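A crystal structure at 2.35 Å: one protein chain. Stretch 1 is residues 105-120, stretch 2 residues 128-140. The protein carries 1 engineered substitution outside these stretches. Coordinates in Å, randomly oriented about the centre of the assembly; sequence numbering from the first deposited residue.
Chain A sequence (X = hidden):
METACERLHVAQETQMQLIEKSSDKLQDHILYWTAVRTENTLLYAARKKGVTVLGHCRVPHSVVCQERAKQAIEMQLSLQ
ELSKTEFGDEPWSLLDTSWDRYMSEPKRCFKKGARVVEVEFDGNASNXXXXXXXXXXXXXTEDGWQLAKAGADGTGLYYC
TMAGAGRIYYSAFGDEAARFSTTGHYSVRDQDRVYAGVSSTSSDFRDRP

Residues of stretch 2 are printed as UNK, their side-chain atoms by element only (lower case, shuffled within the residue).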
# COMPACT_ATOMS: atom_id res chain seq x y z
N GLU A 105 -4.44 4.56 -1.69
CA GLU A 105 -4.24 5.81 -2.42
C GLU A 105 -3.30 6.77 -1.69
O GLU A 105 -3.39 6.93 -0.47
CB GLU A 105 -5.58 6.48 -2.74
CG GLU A 105 -6.39 5.77 -3.83
CD GLU A 105 -6.09 6.27 -5.25
OE1 GLU A 105 -7.02 6.26 -6.08
OE2 GLU A 105 -4.94 6.66 -5.53
N PRO A 106 -2.36 7.39 -2.44
CA PRO A 106 -2.15 7.20 -3.87
C PRO A 106 -1.37 5.92 -4.19
O PRO A 106 -0.50 5.50 -3.41
CB PRO A 106 -1.36 8.44 -4.27
CG PRO A 106 -0.56 8.77 -3.05
CD PRO A 106 -1.38 8.34 -1.86
N LYS A 107 -1.68 5.31 -5.34
CA LYS A 107 -1.26 3.95 -5.68
C LYS A 107 0.23 3.82 -6.04
O LYS A 107 0.82 4.74 -6.61
CB LYS A 107 -2.10 3.39 -6.83
CG LYS A 107 -3.56 3.17 -6.50
CD LYS A 107 -4.28 2.43 -7.63
CE LYS A 107 -5.79 2.42 -7.37
NZ LYS A 107 -6.55 1.95 -8.58
N ARG A 108 0.79 2.66 -5.72
CA ARG A 108 2.19 2.32 -6.01
C ARG A 108 3.22 3.19 -5.28
O ARG A 108 4.18 3.68 -5.88
CB ARG A 108 2.47 2.29 -7.52
CG ARG A 108 1.72 1.21 -8.28
CD ARG A 108 2.48 0.76 -9.52
NE ARG A 108 2.30 -0.66 -9.82
CZ ARG A 108 1.15 -1.34 -9.70
NH1 ARG A 108 0.03 -0.74 -9.31
NH2 ARG A 108 1.13 -2.63 -10.00
N CYS A 109 3.02 3.38 -3.98
CA CYS A 109 4.02 4.00 -3.10
C CYS A 109 3.87 3.48 -1.67
O CYS A 109 2.77 3.14 -1.22
CB CYS A 109 3.95 5.54 -3.15
SG CYS A 109 2.52 6.35 -2.36
N PHE A 110 4.99 3.42 -0.96
CA PHE A 110 4.98 2.99 0.43
C PHE A 110 4.61 4.15 1.34
O PHE A 110 4.86 5.32 1.01
CB PHE A 110 6.30 2.32 0.81
CG PHE A 110 6.66 1.15 -0.08
CD1 PHE A 110 7.63 1.28 -1.07
CD2 PHE A 110 6.01 -0.08 0.06
CE1 PHE A 110 7.95 0.21 -1.90
CE2 PHE A 110 6.33 -1.16 -0.77
CZ PHE A 110 7.30 -1.02 -1.76
N LYS A 111 3.96 3.84 2.47
CA LYS A 111 3.32 4.87 3.28
C LYS A 111 3.44 4.60 4.77
O LYS A 111 3.17 3.49 5.23
CB LYS A 111 1.83 5.01 2.92
CG LYS A 111 1.51 4.93 1.44
CD LYS A 111 0.07 5.34 1.19
CE LYS A 111 -0.54 4.67 -0.01
NZ LYS A 111 0.38 4.41 -1.15
N LYS A 112 3.84 5.62 5.53
CA LYS A 112 3.84 5.56 6.99
C LYS A 112 3.14 6.79 7.60
O LYS A 112 3.08 7.85 6.96
CB LYS A 112 5.26 5.41 7.54
CG LYS A 112 6.00 4.15 7.07
CD LYS A 112 7.24 3.86 7.90
CE LYS A 112 8.39 4.76 7.50
NZ LYS A 112 9.72 4.23 7.92
N GLY A 113 2.62 6.64 8.81
CA GLY A 113 1.98 7.74 9.52
C GLY A 113 0.52 7.92 9.13
O GLY A 113 0.17 8.86 8.42
N ALA A 114 -0.32 7.00 9.58
CA ALA A 114 -1.74 6.99 9.22
C ALA A 114 -2.54 7.91 10.13
O ALA A 114 -2.28 7.98 11.35
CB ALA A 114 -2.30 5.57 9.28
N ARG A 115 -3.49 8.61 9.53
CA ARG A 115 -4.49 9.34 10.30
C ARG A 115 -5.82 9.40 9.56
O ARG A 115 -5.87 9.23 8.34
CB ARG A 115 -4.01 10.75 10.68
CG ARG A 115 -4.00 11.72 9.53
CD ARG A 115 -3.25 12.96 9.93
NE ARG A 115 -3.30 13.96 8.88
CZ ARG A 115 -2.42 14.07 7.89
NH1 ARG A 115 -1.39 13.23 7.80
NH2 ARG A 115 -2.56 15.04 7.00
N VAL A 116 -6.89 9.65 10.30
CA VAL A 116 -8.22 9.68 9.71
C VAL A 116 -8.65 11.12 9.41
O VAL A 116 -8.61 12.00 10.27
CB VAL A 116 -9.26 8.92 10.59
CG1 VAL A 116 -10.66 9.07 10.03
CG2 VAL A 116 -8.89 7.43 10.70
N VAL A 117 -9.06 11.33 8.16
CA VAL A 117 -9.71 12.56 7.74
C VAL A 117 -11.23 12.32 7.68
O VAL A 117 -11.69 11.32 7.12
CB VAL A 117 -9.11 13.07 6.40
CG1 VAL A 117 -9.92 14.21 5.82
CG2 VAL A 117 -7.67 13.53 6.62
N GLU A 118 -11.99 13.22 8.29
CA GLU A 118 -13.45 13.10 8.32
C GLU A 118 -14.12 14.18 7.47
O GLU A 118 -13.82 15.36 7.61
CB GLU A 118 -14.00 13.16 9.75
CG GLU A 118 -15.51 12.93 9.81
CD GLU A 118 -16.13 13.14 11.19
OE1 GLU A 118 -16.96 12.29 11.58
OE2 GLU A 118 -15.78 14.14 11.89
N VAL A 119 -15.03 13.75 6.60
CA VAL A 119 -15.79 14.68 5.77
C VAL A 119 -17.28 14.61 6.12
O VAL A 119 -17.87 13.53 6.15
CB VAL A 119 -15.56 14.46 4.25
CG1 VAL A 119 -16.31 15.52 3.43
CG2 VAL A 119 -14.09 14.53 3.92
N GLU A 120 -17.86 15.77 6.40
CA GLU A 120 -19.28 15.88 6.72
C GLU A 120 -19.97 16.57 5.56
O GLU A 120 -19.52 17.61 5.08
CB GLU A 120 -19.46 16.69 8.01
CG GLU A 120 -20.90 16.86 8.46
CD GLU A 120 -21.10 18.11 9.30
OE1 GLU A 120 -21.09 19.22 8.73
OE2 GLU A 120 -21.27 17.99 10.53
N UNK A 128 -21.72 11.60 6.81
CA UNK A 128 -20.30 11.61 7.12
C UNK A 128 -19.57 10.51 6.33
O UNK A 128 -20.17 9.51 5.92
c UNK A 128 -18.92 10.69 9.03
c UNK A 128 -20.14 11.44 8.66
o UNK A 128 -20.10 12.74 9.27
N UNK A 129 -18.28 10.73 6.08
CA UNK A 129 -17.39 9.69 5.56
C UNK A 129 -15.97 9.95 6.03
O UNK A 129 -15.62 11.09 6.34
o UNK A 129 -17.07 8.01 2.31
c UNK A 129 -17.45 9.62 4.04
c UNK A 129 -17.24 8.20 3.51
n UNK A 129 -17.24 7.20 4.39
N UNK A 130 -15.17 8.89 6.12
CA UNK A 130 -13.82 9.04 6.62
C UNK A 130 -12.77 8.40 5.72
O UNK A 130 -13.03 7.42 5.04
c UNK A 130 -14.00 6.07 8.05
c UNK A 130 -15.40 7.12 9.45
c UNK A 130 -13.70 8.62 8.10
c UNK A 130 -16.16 7.98 10.25
c UNK A 130 -17.39 6.04 11.11
n UNK A 130 -14.80 5.12 8.64
c UNK A 130 -14.34 7.31 8.49
c UNK A 130 -15.67 5.73 9.50
c UNK A 130 -16.66 5.18 10.33
c UNK A 130 -17.16 7.43 11.08
N UNK A 131 -11.59 9.02 5.69
CA UNK A 131 -10.50 8.66 4.77
C UNK A 131 -9.19 8.55 5.54
O UNK A 131 -8.87 9.42 6.36
c UNK A 131 -11.69 10.03 2.97
o UNK A 131 -15.33 10.81 1.13
c UNK A 131 -12.60 10.93 3.53
c UNK A 131 -10.37 9.73 3.66
c UNK A 131 -13.82 11.19 2.92
c UNK A 131 -12.04 9.40 1.78
c UNK A 131 -14.13 10.56 1.74
c UNK A 131 -13.25 9.66 1.17
N UNK A 132 -8.44 7.49 5.28
CA UNK A 132 -7.14 7.28 5.91
C UNK A 132 -6.07 7.95 5.06
O UNK A 132 -5.92 7.62 3.88
o UNK A 132 -7.88 5.20 6.89
c UNK A 132 -5.49 5.58 6.81
c UNK A 132 -6.83 5.79 6.10
N UNK A 133 -5.36 8.90 5.67
CA UNK A 133 -4.29 9.64 4.99
C UNK A 133 -2.95 9.36 5.67
O UNK A 133 -2.88 9.23 6.89
c UNK A 133 -3.52 11.94 4.20
c UNK A 133 -4.59 11.16 4.97
c UNK A 133 -5.94 11.40 4.32
N UNK A 134 -1.90 9.24 4.87
CA UNK A 134 -0.56 8.94 5.37
C UNK A 134 0.34 10.17 5.28
O UNK A 134 0.44 10.80 4.23
c UNK A 134 -1.11 4.54 6.37
c UNK A 134 0.04 7.73 4.62
c UNK A 134 -2.49 4.86 4.42
c UNK A 134 -0.40 5.70 6.06
c UNK A 134 -0.72 6.45 4.93
o UNK A 134 -2.85 2.98 5.87
c UNK A 134 -1.77 6.02 4.13
c UNK A 134 -2.15 4.13 5.55
N UNK A 135 0.98 10.52 6.40
CA UNK A 135 1.80 11.72 6.47
C UNK A 135 3.11 11.58 5.70
O UNK A 135 3.72 12.58 5.31
o UNK A 135 2.87 11.11 8.58
c UNK A 135 2.09 12.10 7.93
N UNK A 136 3.53 10.33 5.48
CA UNK A 136 4.81 10.04 4.84
C UNK A 136 4.65 9.08 3.68
O UNK A 136 4.21 7.94 3.86
n UNK A 136 6.15 10.03 8.23
o UNK A 136 6.18 11.74 6.79
c UNK A 136 6.07 10.53 7.01
c UNK A 136 5.84 9.54 5.87
N UNK A 137 4.98 9.56 2.48
CA UNK A 137 4.84 8.79 1.26
C UNK A 137 6.18 8.68 0.56
O UNK A 137 6.88 9.68 0.38
c UNK A 137 1.62 10.45 -0.36
c UNK A 137 3.83 9.44 0.31
c UNK A 137 2.40 9.77 0.76
c UNK A 137 1.67 8.52 1.22
N UNK A 138 6.53 7.46 0.16
CA UNK A 138 7.80 7.19 -0.50
C UNK A 138 7.54 6.69 -1.93
O UNK A 138 7.09 5.56 -2.13
c UNK A 138 10.13 7.51 3.54
c UNK A 138 8.61 6.17 0.30
c UNK A 138 7.94 6.63 4.03
c UNK A 138 9.97 7.16 2.20
c UNK A 138 7.79 6.29 2.69
c UNK A 138 8.79 6.55 1.76
o UNK A 138 9.26 7.57 5.77
c UNK A 138 9.11 7.24 4.45
N UNK A 139 7.82 7.56 -2.90
CA UNK A 139 7.49 7.30 -4.30
C UNK A 139 8.68 7.38 -5.24
O UNK A 139 9.55 8.24 -5.09
c UNK A 139 4.82 10.87 -6.10
c UNK A 139 6.35 8.21 -4.78
s UNK A 139 4.75 10.47 -4.35
c UNK A 139 6.33 9.60 -4.15
N UNK A 140 8.71 6.47 -6.21
CA UNK A 140 9.75 6.46 -7.22
C UNK A 140 9.47 7.50 -8.28
O UNK A 140 8.40 7.51 -8.90
c UNK A 140 9.91 5.07 -7.85
n UNK A 140 11.42 0.79 -9.99
c UNK A 140 11.49 3.47 -9.06
n UNK A 140 10.57 2.94 -10.07
n UNK A 140 9.69 1.29 -11.42
c UNK A 140 11.18 4.92 -8.69
c UNK A 140 10.56 1.67 -10.49
O HOH W 1 -5.81 8.78 1.26

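Position 128 carries three side-chain atoms, a carbon bearing one oxygen and one carbon. The terminal carbon lies 3.6 Å from OE1 of Glu118, and the pattern is that of threonine, Thr128. At position 129 two carbons end in one oxygen and one nitrogen, a carboxamide one methylene from the backbone: Asn129. Its backbone N and O pair with Val119, N of Val119 reaching O of Asn129 at 2.7 Å.

Position 130 has ten side-chain atoms, one carbon leading to fused five- and six-membered rings with a single nitrogen. This indole identifies Trp130, whose CB packs 3.6 Å from CG1 of Val116 while the ring system leads away. Position 131 shows one carbon and a six-carbon ring bearing an oxygen, the phenol of Tyr131; its CE1 meets CG2 of Val119 at 3.5 Å.

At position 132 a carbon again carries one oxygen and one carbon, so the residue is Thr132, with CG2 4.0 Å from CB of Ala114. A water donates to O of Thr132 at 2.9 Å and, weakly, to O of Glu105 at 3.5 Å. Position 133 has three carbons forked at the first and no heteroatom, hence Val133. Its CG2 touches CG2 of Val117 at 3.6 Å, and its CG1 lies over one face of the Arg115 guanidinium.

Position 134 has one carbon and then a ring of six carbons bearing one oxygen: Tyr134. CB of Lys111 sits 4.0 Å from the centroid of its ring, over the face, and its CE2 approaches CB of Ala114 at 3.3 Å. Position 135 has just one carbon and one oxygen: Ser135. Here the chain turns a corner opposite Gly113, where a CB would fall 2.2 Å from OG of Ser135; N of Ser135 donates to O of Gly113 at 2.7 Å.

Position 136, two carbons with a terminal oxygen and nitrogen, is Asn136, its O accepting from N of Lys112 at 2.9 Å. Four carbons forked at the second make position 137 Leu137, its CD1 3.8 Å from CG of Pro106. Position 138 has one carbon and then a ring of six carbons bearing one oxygen: Tyr138; its OH lies 3.4 Å from CE of Lys112. Position 139 has four side-chain atoms in an unbranched run, two carbons, a sulfur and a carbon: Met139, with CB 3.9 Å from CB of Cys109. Position 140 has three carbons, a nitrogen and a carbon bearing two more nitrogens: Arg140, whose side chain makes no contact with stretch 1.

The strands run antiparallel, held by paired backbone hydrogen bonds on both sides of the corner. Side chains then alternate between faces: Val117, Val119, Tyr131 and Val133 pack on one, Lys111, Ala114 and Tyr134 on the other.

Stretch 2, residues 128-140: TNWYTVYSNLYMR
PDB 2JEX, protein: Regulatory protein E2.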